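Long-range contacts in beta-d-glucoside glucohydrolase (Hypocrea jecorina, PDB 3ZZ1), which probably hydrolyses terminal, non-reducing beta-D-glucosyl residues with release of beta-D-glucose, as a secreted glycoprotein of cellulose degradation: residues V79-T84 with E128-D133; D177-H182 with L676-T681; S585-L590 with V617-A622; D609-V614 with N670-D675; I637-S642 with G691-S696. All coordinates share one frame; numbering follows the deposited sequence. Where two conformers were deposited one is given.

Contact 1 of 5, residues V79-T84 with E128-D133; sequences VQAAST and EGFGVD
A82 and F130 make the tight part of this contact. The methyl CB of A82 points at the loop and reaches the carbonyl oxygen F130 O at 3.2 Å, while the same CB lies 3.7 Å from F130 CB. F130 CG stands beside the backbone N, anti to the carbonyl carbon (chi1 -64°). The ring it carries is met on its edge, near its plane, by the methyl groups of A82 and A81. F130 also touches T137, A140, M141 and T144 of helix 134-150, and the phenylalanine is thus wedged between two helices.

Elsewhere the fit is looser. A81 CB comes no nearer than 4.4 Å to F130 CE1, and V79 CG2 approaches the backbone atom G131 N at 4.5 Å. V79 N does lie 2.8 Å from G129 O, but the angle at the hydrogen is poor and the pair is not a hydrogen bond; the backbone of V79 also has a hydrogen bond with W127. At G131 the positive phi (94°) would drive a beta carbon against the carbonyl O of F130, which explains a glycine beside the helix. Even the loose side is buried, since V79 also touches V529 and A81 touches I90 and I326. The segments lie within the family 3 N-terminal domain, of the TIM-barrel clan. With V79, two alanine methyls and F130 carrying the contact, the chemistry suggests an interface fixed by shape and small side chains rather than by directional bonds.

Contact 2 of 5, residues D177-H182 with L676-T681; sequences DDRTLH and LSYWDT
W679 and D178 share the principal polar bond of this contact: W679 NE1 donates to D178 OD2 at 2.6 Å, on the syn side of the carboxylate and close to the plane of the indole. D178 CB points toward the strand, and CG continues from it anti to the backbone N (chi1 -178°). T681 OG1 adds at most a weak bond to the same oxygen, doubtful because T681 has two conformers. Beside the indole bond H182 lies on W679 as an offset stack, its ring 3.8 Å from the five-membered ring, centroid to centroid, with the planes 11° apart. W679 CE2 sits over the centre of the imidazole, and H182 NE2 has its own hydrogen bond with Y217 OH.

The stack joins two domains, for helix 178-194 belongs to the TIM-barrel-type N-terminal domain and strand 678-680 to the fibronectin type III-like domain. An alanine in place of W679 would probably leave D178 OD2 without its main donor across the contact and strip the indole from one face of H182. R179 runs extended past the strand, with R179 CG 3.3 Å from W679 O. Its guanidinium is satisfied further on, by a salt bridge to E183 and by hydrogen bonds to R645 O and T646 OG1, while E183 OE1 also accepts from W679 N. At the start of the helix T180 N is satisfied by the N-cap residue, D177, through OD2 at 3.0 Å.

Contact 3 of 5, residues S585-L590 with V617-A622; sequences SRLSVL and VTVDIA
D620 N donates to S585 O at 2.9 Å in the shortest and one of the straightest bonds of this strand pair, and S585 N returns a bond to D620 O at 3.1 Å. Further along, S588 and T618 form a second antiparallel hydrogen-bonded pair. Three steps on strand 585-590 thus answer two on 617-622, a beta bulge in which R586 adopts positive phi (62°). The irregularity brings two acceptors, R586 O and T618 O, within 3.3 Å of each other.

On the inner face L587 does most of the packing. Its CG is anti to the backbone N (chi1 177°), and L587 CD1 presses between the two valines, 3.5 Å from V617 CG1, tighter than usual, and 3.6 Å from V619 CG1. V589 and V617 lie side by side beyond it. The other face is polar: one water joins S588 OG (2.8 Å) to T618 OG1, and another binds S585 OG and, weakly, D620 O.

L587 also touches L706 and V697, and V617 touches I695, all on the facing sheet. An apolar inner face and a hydrated outer one on paired antiparallel strands are what the beta-sandwich of a fibronectin type III-like domain displays.

Contact 4 of 5, residues D609-V614 with N670-D675; sequences DLFQNV and NIRRRD
F611 lays its ring over the side chain of R674: R674 CD stands 3.6 Å above the ring centre in a CH-pi contact. A bend at chi3 (-69°) sets R674 NE over the same face, and the guanidinium follows nearly parallel, 15° from the ring plane, with R674 CZ 3.5 Å from F611 CZ. R672 flanks the phenylalanine, its NH1 3.6 Å from F611 CE2. R672 also grips D675 side-on, NE to OD2 and NH2 to OD1 (2.9 Å), and R672 N supplies a further bond to OD2. An alanine in place of R672 would probably leave D675 OD1 without its salt-bridge partner and open a gap beside F611.

R673 extends beside D609, whose OD2 is 3.9 Å from R673 NE, a long pairing of charges only; G596 O holds R673, and G600 N holds D609. The type I turn D609 to Q612 is tied down through L610 O, which accepts from R674 N at 3.0 Å, and Q612 O, which accepts from R673 N. V614 N then bonds to I671 O at 2.8 Å, where strands 613-623 and 664-672 run antiparallel. Beyond the turn, D191 of helix 178-194 makes salt bridges to R672 and R674, and helix 134-150 packs Y135 on R672.

Contact 5 of 5, residues I637-S642 with G691-S696; sequences ITYPSS and GSFGIS
T638 and G694 pair as antiparallel neighbours, the touching parts of the two segments running 159° apart in their end-to-end directions. T638 N donates to G694 O at 2.9 Å, nearly straight, and G694 N returns to T638 O at 2.7 Å on a more bent path. I637 and I695 follow as a non-hydrogen-bonded pair. The close approach at T638 depends on a glycine opposite, since a beta carbon on G694 would clash with T638 CB; G691 similarly spares P640 CB.

Beyond T638 the chain leaves the strand, and P640 covers a face of F693 while Y639 receives its edge. F693 CG is anti to the carbonyl carbon, beside the backbone N (chi1 -74°), and P640 CD lies over the centre of the ring, 3.5 Å from its centroid, as a CH-pi contact. The pair with Y639 is T-shaped, with planes 64° apart, and F693 CE2 comes 3.8 Å from Y639 CG. Both segments lie in the fibronectin type III-like domain, where strands 629-638 and 691-698 are central in a four-stranded sheet, between 650-659 and 704-712. I637 CG2 meets the ring edge of F693 at 3.7 Å, and I637 CG1 lies alongside I695 CD1 at 4.0 Å.

The opposite face, with T638, is hydrated. One water donates to T638 OG1 at 2.8 Å and, weakly, to G694 O, and also binds S696 OG; T638 OG1 has P648 O as its protein partner. Y639 OH reaches across to S677 O.

Overall arrangement
Contact 1 lies about 5 Å from the centre of the chain and touches none of the others; its nearest approach, to contacts 4 and 5, is about 9 Å between nearest atoms. The other four gather about 22 to 29 Å from that centre, on or beside the fibronectin type III-like domain. Contacts 3 and 4 share strand 613-623, and contact 5 faces contact 3 across the sandwich, I695 CG2 lying 4.0 Å from V617 CG1. Contacts 2 and 4 have centres 16 Å apart; contact 2 meets helix 178-194 directly, and contact 4 lies against the same helix through R672 and R674. L676 links contact 2 to contacts 4 and 5, packing on I671, V614 and I637.

Contact 1 of 5, residues V79-T84 with E128-D133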
# COMPACT_ATOMS: atom_id res chain seq x y z
N VAL A 79 -0.70 1.21 -3.99
CA VAL A 79 0.28 2.22 -4.42
C VAL A 79 -0.39 3.34 -5.24
O VAL A 79 -0.04 4.52 -5.10
CB VAL A 79 1.52 1.60 -5.14
CG1 VAL A 79 1.17 1.10 -6.55
CG2 VAL A 79 2.68 2.59 -5.19
N GLN A 80 -1.36 2.96 -6.08
CA GLN A 80 -2.11 3.93 -6.88
C GLN A 80 -2.98 4.81 -5.99
O GLN A 80 -3.07 6.02 -6.21
CB GLN A 80 -2.95 3.22 -7.95
CG GLN A 80 -3.41 4.13 -9.08
CD GLN A 80 -2.27 4.59 -9.99
OE1 GLN A 80 -1.12 4.19 -9.81
NE2 GLN A 80 -2.59 5.42 -10.97
N ALA A 81 -3.62 4.20 -4.99
CA ALA A 81 -4.43 4.93 -4.01
C ALA A 81 -3.59 5.96 -3.24
O ALA A 81 -4.02 7.10 -3.05
CB ALA A 81 -5.13 3.97 -3.06
N ALA A 82 -2.40 5.57 -2.80
CA ALA A 82 -1.49 6.49 -2.13
C ALA A 82 -0.98 7.58 -3.08
O ALA A 82 -0.73 8.71 -2.66
CB ALA A 82 -0.33 5.75 -1.52
N SER A 83 -0.83 7.24 -4.36
CA SER A 83 -0.39 8.20 -5.38
C SER A 83 -1.39 9.33 -5.63
O SER A 83 -1.04 10.37 -6.20
CB SER A 83 -0.05 7.49 -6.70
OG SER A 83 1.12 6.69 -6.56
N THR A 84 -2.64 9.13 -5.21
CA THR A 84 -3.65 10.19 -5.27
C THR A 84 -3.43 11.21 -4.16
O THR A 84 -3.82 12.38 -4.30
CB THR A 84 -5.10 9.64 -5.14
OG1 THR A 84 -5.32 9.15 -3.81
CG2 THR A 84 -5.37 8.53 -6.15
N GLU A 128 1.72 -3.30 -3.55
CA GLU A 128 0.53 -3.65 -2.75
C GLU A 128 0.33 -2.69 -1.58
O GLU A 128 -0.80 -2.52 -1.10
CB GLU A 128 0.62 -5.08 -2.22
CG GLU A 128 0.61 -6.14 -3.29
CD GLU A 128 0.23 -7.49 -2.74
OE1 GLU A 128 -0.94 -7.66 -2.32
OE2 GLU A 128 1.10 -8.39 -2.74
N GLY A 129 1.42 -2.07 -1.14
CA GLY A 129 1.40 -1.11 -0.05
C GLY A 129 1.04 0.29 -0.50
O GLY A 129 0.29 0.47 -1.46
N PHE A 130 1.56 1.29 0.20
CA PHE A 130 1.18 2.68 -0.04
C PHE A 130 2.36 3.62 -0.27
O PHE A 130 2.27 4.81 0.03
CB PHE A 130 0.32 3.20 1.12
CG PHE A 130 -1.00 2.49 1.26
CD1 PHE A 130 -2.03 2.69 0.34
CD2 PHE A 130 -1.23 1.63 2.34
CE1 PHE A 130 -3.25 2.04 0.48
CE2 PHE A 130 -2.44 0.98 2.49
CZ PHE A 130 -3.46 1.18 1.55
N GLY A 131 3.45 3.09 -0.81
CA GLY A 131 4.68 3.88 -0.98
C GLY A 131 5.65 3.71 0.17
O GLY A 131 5.41 2.93 1.09
N VAL A 132 6.74 4.48 0.12
CA VAL A 132 7.91 4.30 0.99
C VAL A 132 7.85 5.02 2.34
O VAL A 132 8.72 4.82 3.20
CB VAL A 132 9.21 4.78 0.28
CG1 VAL A 132 9.45 4.03 -1.02
CG2 VAL A 132 9.15 6.28 0.01
N ASP A 133 6.85 5.88 2.50
CA ASP A 133 6.81 6.78 3.66
C ASP A 133 5.90 6.23 4.75
O ASP A 133 4.74 5.94 4.50
CB ASP A 133 6.37 8.18 3.23
CG ASP A 133 6.27 9.14 4.39
OD1 ASP A 133 7.30 9.70 4.82
OD2 ASP A 133 5.14 9.34 4.88

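Contact 2 of 5, residues D177-H182 with L676-T681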
# COMPACT_ATOMS: atom_id res chain seq x y z
N ASP A 177 18.30 -2.26 13.85
CA ASP A 177 18.34 -1.78 15.23
C ASP A 177 16.92 -1.50 15.73
O ASP A 177 15.97 -1.41 14.94
CB ASP A 177 19.20 -0.51 15.34
CG ASP A 177 18.65 0.65 14.53
OD1 ASP A 177 18.92 0.72 13.31
OD2 ASP A 177 17.92 1.49 15.09
N ASP A 178 16.78 -1.37 17.05
CA ASP A 178 15.48 -1.20 17.68
C ASP A 178 14.73 0.06 17.20
O ASP A 178 13.54 -0.01 16.89
CB ASP A 178 15.61 -1.19 19.20
CG ASP A 178 14.28 -1.06 19.91
OD1 ASP A 178 13.53 -2.06 19.96
OD2 ASP A 178 13.98 0.04 20.41
N ARG A 179 15.43 1.19 17.15
CA ARG A 179 14.79 2.44 16.73
C ARG A 179 14.24 2.35 15.31
O ARG A 179 13.12 2.80 15.06
CB ARG A 179 15.73 3.65 16.88
CG ARG A 179 15.01 4.98 16.64
CD ARG A 179 15.93 6.18 16.81
NE ARG A 179 15.31 7.38 16.25
CZ ARG A 179 15.97 8.45 15.83
NH1 ARG A 179 17.30 8.50 15.90
NH2 ARG A 179 15.30 9.48 15.33
N THR A 180 15.01 1.74 14.41
CA THR A 180 14.58 1.54 13.03
C THR A 180 13.33 0.66 12.96
O THR A 180 12.38 0.97 12.23
CB THR A 180 15.70 0.92 12.16
OG1 THR A 180 16.84 1.78 12.17
CG2 THR A 180 15.25 0.72 10.72
N LEU A 181 13.34 -0.44 13.72
CA LEU A 181 12.20 -1.34 13.77
C LEU A 181 10.92 -0.59 14.15
O LEU A 181 9.89 -0.77 13.50
CB LEU A 181 12.46 -2.51 14.74
CG LEU A 181 11.28 -3.46 15.04
CD1 LEU A 181 10.83 -4.19 13.79
CD2 LEU A 181 11.64 -4.45 16.13
N HIS A 182 11.01 0.26 15.17
CA HIS A 182 9.85 0.95 15.74
C HIS A 182 9.43 2.19 14.94
O HIS A 182 8.25 2.38 14.67
CB HIS A 182 10.14 1.38 17.17
CG HIS A 182 10.06 0.27 18.17
ND1 HIS A 182 8.89 -0.07 18.81
CD2 HIS A 182 11.01 -0.58 18.64
CE1 HIS A 182 9.12 -1.09 19.62
NE2 HIS A 182 10.40 -1.41 19.55
N LEU A 676 5.83 14.48 16.14
CA LEU A 676 6.98 15.23 16.65
C LEU A 676 7.89 14.37 17.53
O LEU A 676 8.79 14.88 18.22
CB LEU A 676 6.51 16.46 17.44
CG LEU A 676 5.62 17.50 16.73
CD1 LEU A 676 5.15 18.56 17.71
CD2 LEU A 676 6.35 18.14 15.56
N SER A 677 7.67 13.05 17.51
CA SER A 677 8.38 12.11 18.38
C SER A 677 9.38 11.22 17.64
O SER A 677 9.26 10.98 16.44
CB SER A 677 7.38 11.23 19.14
OG SER A 677 6.47 12.00 19.89
N TYR A 678 10.38 10.75 18.38
CA TYR A 678 11.28 9.69 17.93
C TYR A 678 11.19 8.56 18.96
O TYR A 678 10.78 8.79 20.10
CB TYR A 678 12.72 10.21 17.80
CG TYR A 678 13.34 10.60 19.12
CD1 TYR A 678 13.17 11.87 19.65
CD2 TYR A 678 14.09 9.67 19.86
CE1 TYR A 678 13.72 12.22 20.87
CE2 TYR A 678 14.65 10.01 21.08
CZ TYR A 678 14.46 11.28 21.58
OH TYR A 678 15.01 11.63 22.79
N TRP A 679 11.56 7.35 18.56
CA TRP A 679 11.54 6.21 19.48
C TRP A 679 12.86 6.13 20.24
O TRP A 679 13.92 5.97 19.62
CB TRP A 679 11.29 4.92 18.70
CG TRP A 679 11.34 3.67 19.55
CD1 TRP A 679 12.39 2.79 19.66
CD2 TRP A 679 10.30 3.16 20.39
NE1 TRP A 679 12.06 1.77 20.52
CE2 TRP A 679 10.79 1.97 20.98
CE3 TRP A 679 9.01 3.59 20.71
CZ2 TRP A 679 10.02 1.20 21.87
CZ3 TRP A 679 8.24 2.83 21.60
CH2 TRP A 679 8.75 1.65 22.16
N ASP A 680 12.80 6.25 21.56
CA ASP A 680 13.98 6.08 22.41
C ASP A 680 14.08 4.62 22.82
O ASP A 680 13.21 4.12 23.55
CB ASP A 680 13.92 6.99 23.64
CG ASP A 680 15.12 6.80 24.56
OD1 ASP A 680 16.21 7.30 24.22
OD2 ASP A 680 14.97 6.15 25.62
N THR A 681 15.14 3.95 22.36
CA THR A 681 15.33 2.52 22.60
C THR A 681 15.50 2.17 24.08
O THR A 681 14.85 1.25 24.58
CB THR A 681 16.48 1.89 21.74
OG1 THR A 681 16.78 0.57 22.21
CG2 THR A 681 17.74 2.74 21.78

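Contact 3 of 5, residues S585-L590 with V617-A622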
# COMPACT_ATOMS: atom_id res chain seq x y z
N SER A 585 1.01 30.59 0.33
CA SER A 585 1.22 31.79 1.14
C SER A 585 0.67 31.60 2.54
O SER A 585 -0.08 30.64 2.80
CB SER A 585 0.56 33.01 0.49
OG SER A 585 -0.83 32.81 0.35
N ARG A 586 1.04 32.50 3.44
CA ARG A 586 0.42 32.63 4.76
C ARG A 586 0.60 31.36 5.60
O ARG A 586 -0.37 30.74 6.02
CB ARG A 586 -1.07 33.00 4.62
CG ARG A 586 -1.35 34.20 3.70
CD ARG A 586 -1.00 35.52 4.38
NE ARG A 586 -1.33 36.69 3.57
CZ ARG A 586 -0.46 37.38 2.83
NH1 ARG A 586 0.82 37.02 2.79
NH2 ARG A 586 -0.87 38.43 2.14
N LEU A 587 1.85 30.99 5.84
CA LEU A 587 2.16 29.85 6.69
C LEU A 587 2.00 30.22 8.17
O LEU A 587 2.65 31.14 8.65
CB LEU A 587 3.57 29.32 6.41
CG LEU A 587 4.14 28.16 7.23
CD1 LEU A 587 3.20 26.97 7.27
CD2 LEU A 587 5.47 27.73 6.66
N SER A 588 1.13 29.49 8.86
CA SER A 588 0.96 29.66 10.30
C SER A 588 1.12 28.34 11.05
O SER A 588 0.76 27.28 10.53
CB SER A 588 -0.41 30.27 10.61
OG SER A 588 -1.41 29.27 10.56
N VAL A 589 1.64 28.41 12.27
CA VAL A 589 1.89 27.24 13.10
C VAL A 589 1.28 27.50 14.47
O VAL A 589 1.68 28.43 15.17
CB VAL A 589 3.42 26.94 13.26
CG1 VAL A 589 3.67 25.82 14.26
CG2 VAL A 589 4.05 26.60 11.91
N LEU A 590 0.29 26.68 14.85
CA LEU A 590 -0.34 26.75 16.17
C LEU A 590 0.05 25.50 16.93
O LEU A 590 -0.15 24.39 16.43
CB LEU A 590 -1.86 26.84 16.03
CG LEU A 590 -2.72 27.16 17.27
CD1 LEU A 590 -4.02 27.84 16.85
CD2 LEU A 590 -3.01 25.92 18.11
N VAL A 617 -0.73 23.14 11.43
CA VAL A 617 -0.02 23.95 10.45
C VAL A 617 -0.95 24.22 9.27
O VAL A 617 -1.58 23.30 8.74
CB VAL A 617 1.32 23.29 9.98
CG1 VAL A 617 2.02 24.15 8.94
CG2 VAL A 617 2.25 23.07 11.16
N THR A 618 -1.03 25.49 8.88
CA THR A 618 -1.94 25.96 7.84
C THR A 618 -1.20 26.77 6.76
O THR A 618 -0.30 27.56 7.07
CB THR A 618 -3.06 26.84 8.45
OG1 THR A 618 -3.82 26.05 9.39
CG2 THR A 618 -3.98 27.37 7.39
N VAL A 619 -1.57 26.54 5.50
CA VAL A 619 -1.11 27.35 4.36
C VAL A 619 -2.28 27.62 3.42
O VAL A 619 -3.24 26.85 3.39
CB VAL A 619 0.02 26.66 3.53
CG1 VAL A 619 1.35 26.77 4.23
CG2 VAL A 619 -0.33 25.21 3.19
N ASP A 620 -2.18 28.71 2.67
CA ASP A 620 -3.14 29.01 1.61
C ASP A 620 -2.58 28.55 0.28
O ASP A 620 -1.38 28.67 0.03
CB ASP A 620 -3.44 30.50 1.55
CG ASP A 620 -4.23 30.99 2.75
OD1 ASP A 620 -4.74 30.14 3.51
OD2 ASP A 620 -4.34 32.22 2.92
N ILE A 621 -3.45 27.99 -0.56
CA ILE A 621 -3.05 27.58 -1.90
C ILE A 621 -4.00 28.20 -2.91
O ILE A 621 -5.22 28.02 -2.82
CB ILE A 621 -3.03 26.04 -2.05
CG1 ILE A 621 -2.15 25.41 -0.97
CG2 ILE A 621 -2.53 25.65 -3.44
CD1 ILE A 621 -2.54 24.01 -0.64
N ALA A 622 -3.44 28.92 -3.88
CA ALA A 622 -4.20 29.52 -4.96
C ALA A 622 -3.76 28.95 -6.30
O ALA A 622 -2.57 28.72 -6.53
CB ALA A 622 -4.05 31.05 -4.95
O HOH W 1 -1.77 31.28 -1.83
O HOH W 2 -2.00 26.82 11.85

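Contact 4 of 5, residues D609-V614 with N670-D675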
# COMPACT_ATOMS: atom_id res chain seq x y z
N ASP A 609 -1.96 9.49 24.32
CA ASP A 609 -1.66 10.84 23.83
C ASP A 609 -0.99 10.86 22.45
O ASP A 609 -0.99 11.89 21.78
CB ASP A 609 -0.87 11.67 24.86
CG ASP A 609 0.34 10.94 25.45
OD1 ASP A 609 0.35 9.69 25.50
OD2 ASP A 609 1.29 11.63 25.89
N LEU A 610 -0.44 9.72 22.02
CA LEU A 610 0.36 9.65 20.80
C LEU A 610 -0.36 10.01 19.50
O LEU A 610 0.25 10.59 18.60
CB LEU A 610 1.05 8.29 20.66
CG LEU A 610 2.33 8.13 21.48
CD1 LEU A 610 2.79 6.68 21.50
CD2 LEU A 610 3.44 9.05 20.95
N PHE A 611 -1.64 9.67 19.40
CA PHE A 611 -2.42 9.98 18.20
C PHE A 611 -3.27 11.24 18.39
O PHE A 611 -4.02 11.62 17.48
CB PHE A 611 -3.28 8.78 17.78
CG PHE A 611 -2.51 7.71 17.06
CD1 PHE A 611 -1.77 6.77 17.77
CD2 PHE A 611 -2.53 7.63 15.67
CE1 PHE A 611 -1.05 5.78 17.11
CE2 PHE A 611 -1.81 6.65 15.00
CZ PHE A 611 -1.07 5.71 15.72
N GLN A 612 -3.15 11.88 19.55
CA GLN A 612 -3.88 13.11 19.82
C GLN A 612 -3.14 14.32 19.25
O GLN A 612 -1.90 14.36 19.24
CB GLN A 612 -4.14 13.29 21.31
CG GLN A 612 -5.35 12.49 21.80
CD GLN A 612 -5.48 12.43 23.31
OE1 GLN A 612 -4.51 12.63 24.05
NE2 GLN A 612 -6.69 12.16 23.78
N ASN A 613 -3.90 15.29 18.76
CA ASN A 613 -3.35 16.49 18.14
C ASN A 613 -2.72 17.44 19.15
O ASN A 613 -3.30 17.74 20.20
CB ASN A 613 -4.42 17.20 17.31
CG ASN A 613 -4.81 16.42 16.07
OD1 ASN A 613 -3.98 15.73 15.45
ND2 ASN A 613 -6.07 16.53 15.68
N VAL A 614 -1.52 17.92 18.81
CA VAL A 614 -0.79 18.86 19.66
C VAL A 614 -0.48 20.16 18.91
O VAL A 614 -0.09 21.15 19.53
CB VAL A 614 0.54 18.26 20.19
CG1 VAL A 614 0.27 17.18 21.22
CG2 VAL A 614 1.38 17.72 19.04
N ASN A 670 -2.90 18.69 10.57
CA ASN A 670 -3.01 18.40 11.99
C ASN A 670 -1.86 17.51 12.45
O ASN A 670 -1.62 16.43 11.89
CB ASN A 670 -4.36 17.76 12.32
CG ASN A 670 -5.52 18.72 12.09
OD1 ASN A 670 -5.41 19.91 12.38
ND2 ASN A 670 -6.62 18.20 11.55
N ILE A 671 -1.15 17.97 13.48
CA ILE A 671 0.04 17.29 13.96
C ILE A 671 -0.22 16.56 15.27
O ILE A 671 -0.52 17.19 16.29
CB ILE A 671 1.23 18.28 14.10
CG1 ILE A 671 1.57 18.88 12.73
CG2 ILE A 671 2.44 17.58 14.72
CD1 ILE A 671 2.67 19.91 12.76
N ARG A 672 -0.12 15.24 15.22
CA ARG A 672 -0.27 14.39 16.40
C ARG A 672 1.02 14.42 17.20
O ARG A 672 2.08 14.75 16.65
CB ARG A 672 -0.60 12.95 15.99
CG ARG A 672 -1.82 12.81 15.06
CD ARG A 672 -1.87 11.44 14.39
NE ARG A 672 -0.67 11.16 13.60
CZ ARG A 672 -0.52 10.14 12.76
NH1 ARG A 672 -1.50 9.27 12.56
NH2 ARG A 672 0.63 9.99 12.11
N ARG A 673 0.95 14.05 18.47
CA ARG A 673 2.14 14.01 19.30
C ARG A 673 3.25 13.15 18.69
O ARG A 673 4.43 13.54 18.71
CB ARG A 673 1.84 13.54 20.72
CG ARG A 673 3.08 13.61 21.60
CD ARG A 673 2.87 13.11 23.01
NE ARG A 673 4.11 13.28 23.77
CZ ARG A 673 4.50 14.43 24.31
NH1 ARG A 673 3.76 15.52 24.19
NH2 ARG A 673 5.65 14.49 24.97
N ARG A 674 2.88 11.99 18.14
CA ARG A 674 3.85 11.07 17.53
C ARG A 674 4.55 11.67 16.30
O ARG A 674 5.68 11.28 15.97
CB ARG A 674 3.20 9.72 17.20
CG ARG A 674 2.21 9.74 16.03
CD ARG A 674 1.32 8.50 16.03
NE ARG A 674 2.06 7.28 15.69
CZ ARG A 674 2.04 6.68 14.51
NH1 ARG A 674 1.32 7.17 13.49
NH2 ARG A 674 2.74 5.57 14.33
N ASP A 675 3.90 12.63 15.64
CA ASP A 675 4.49 13.31 14.48
C ASP A 675 5.67 14.21 14.84
O ASP A 675 6.41 14.64 13.97
CB ASP A 675 3.42 14.10 13.71
CG ASP A 675 2.31 13.22 13.16
OD1 ASP A 675 2.59 12.07 12.73
OD2 ASP A 675 1.14 13.67 13.16

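Contact 5 of 5, residues I637-S642 with G691-S696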
# COMPACT_ATOMS: atom_id res chain seq x y z
N ILE A 637 8.72 17.89 8.26
CA ILE A 637 9.27 18.36 9.52
C ILE A 637 10.73 17.95 9.69
O ILE A 637 11.12 16.82 9.36
CB ILE A 637 8.38 17.92 10.73
CG1 ILE A 637 6.96 18.47 10.58
CG2 ILE A 637 8.98 18.40 12.06
CD1 ILE A 637 6.03 18.20 11.77
N THR A 638 11.54 18.90 10.13
CA THR A 638 12.94 18.68 10.51
C THR A 638 13.00 18.77 12.04
O THR A 638 12.60 19.77 12.62
CB THR A 638 13.86 19.75 9.87
OG1 THR A 638 13.79 19.62 8.44
CG2 THR A 638 15.31 19.60 10.33
N TYR A 639 13.47 17.71 12.68
CA TYR A 639 13.56 17.66 14.14
C TYR A 639 14.72 18.53 14.62
O TYR A 639 15.65 18.79 13.85
CB TYR A 639 13.73 16.21 14.62
CG TYR A 639 12.45 15.38 14.65
CD1 TYR A 639 11.47 15.51 13.66
CD2 TYR A 639 12.23 14.46 15.67
CE1 TYR A 639 10.30 14.75 13.69
CE2 TYR A 639 11.06 13.70 15.71
CZ TYR A 639 10.11 13.85 14.72
OH TYR A 639 8.95 13.10 14.75
N PRO A 640 14.69 19.00 15.89
CA PRO A 640 15.85 19.73 16.41
C PRO A 640 17.14 18.93 16.19
O PRO A 640 17.12 17.69 16.24
CB PRO A 640 15.54 19.85 17.90
CG PRO A 640 14.07 19.80 17.99
CD PRO A 640 13.61 18.89 16.89
N SER A 641 18.24 19.63 15.93
CA SER A 641 19.53 18.98 15.68
C SER A 641 20.16 18.39 16.95
O SER A 641 21.13 17.64 16.87
CB SER A 641 20.50 19.95 15.00
OG SER A 641 20.03 20.33 13.71
N SER A 642 19.59 18.72 18.11
CA SER A 642 20.04 18.14 19.37
C SER A 642 19.46 16.73 19.59
O SER A 642 20.01 15.93 20.36
CB SER A 642 19.67 19.06 20.54
OG SER A 642 18.30 19.39 20.49
N GLY A 691 13.23 21.94 21.66
CA GLY A 691 13.93 22.70 20.63
C GLY A 691 13.02 23.17 19.52
O GLY A 691 11.79 23.05 19.61
N SER A 692 13.64 23.72 18.48
CA SER A 692 12.93 24.27 17.33
C SER A 692 12.86 23.25 16.19
O SER A 692 13.90 22.81 15.67
CB SER A 692 13.60 25.56 16.87
OG SER A 692 12.82 26.21 15.89
N PHE A 693 11.64 22.87 15.84
CA PHE A 693 11.38 21.96 14.72
C PHE A 693 11.26 22.77 13.44
O PHE A 693 10.53 23.76 13.40
CB PHE A 693 10.06 21.22 14.94
CG PHE A 693 10.12 20.12 15.97
CD1 PHE A 693 10.10 20.42 17.33
CD2 PHE A 693 10.14 18.79 15.59
CE1 PHE A 693 10.13 19.40 18.29
CE2 PHE A 693 10.16 17.77 16.54
CZ PHE A 693 10.16 18.08 17.89
N GLY A 694 11.97 22.35 12.40
CA GLY A 694 11.83 22.97 11.09
C GLY A 694 10.49 22.60 10.45
O GLY A 694 10.13 21.42 10.39
N ILE A 695 9.76 23.61 9.99
CA ILE A 695 8.48 23.39 9.32
C ILE A 695 8.63 23.77 7.85
O ILE A 695 8.95 24.91 7.52
CB ILE A 695 7.34 24.19 10.00
CG1 ILE A 695 7.21 23.80 11.48
CG2 ILE A 695 6.02 24.04 9.24
CD1 ILE A 695 6.93 22.32 11.74
N SER A 696 8.42 22.79 6.97
CA SER A 696 8.60 22.98 5.53
C SER A 696 7.36 22.53 4.77
O SER A 696 6.96 21.36 4.85
CB SER A 696 9.83 22.23 5.03
OG SER A 696 11.02 22.80 5.56
O HOH W 3 11.32 20.64 7.64
O HOH W 4 15.32 21.85 13.31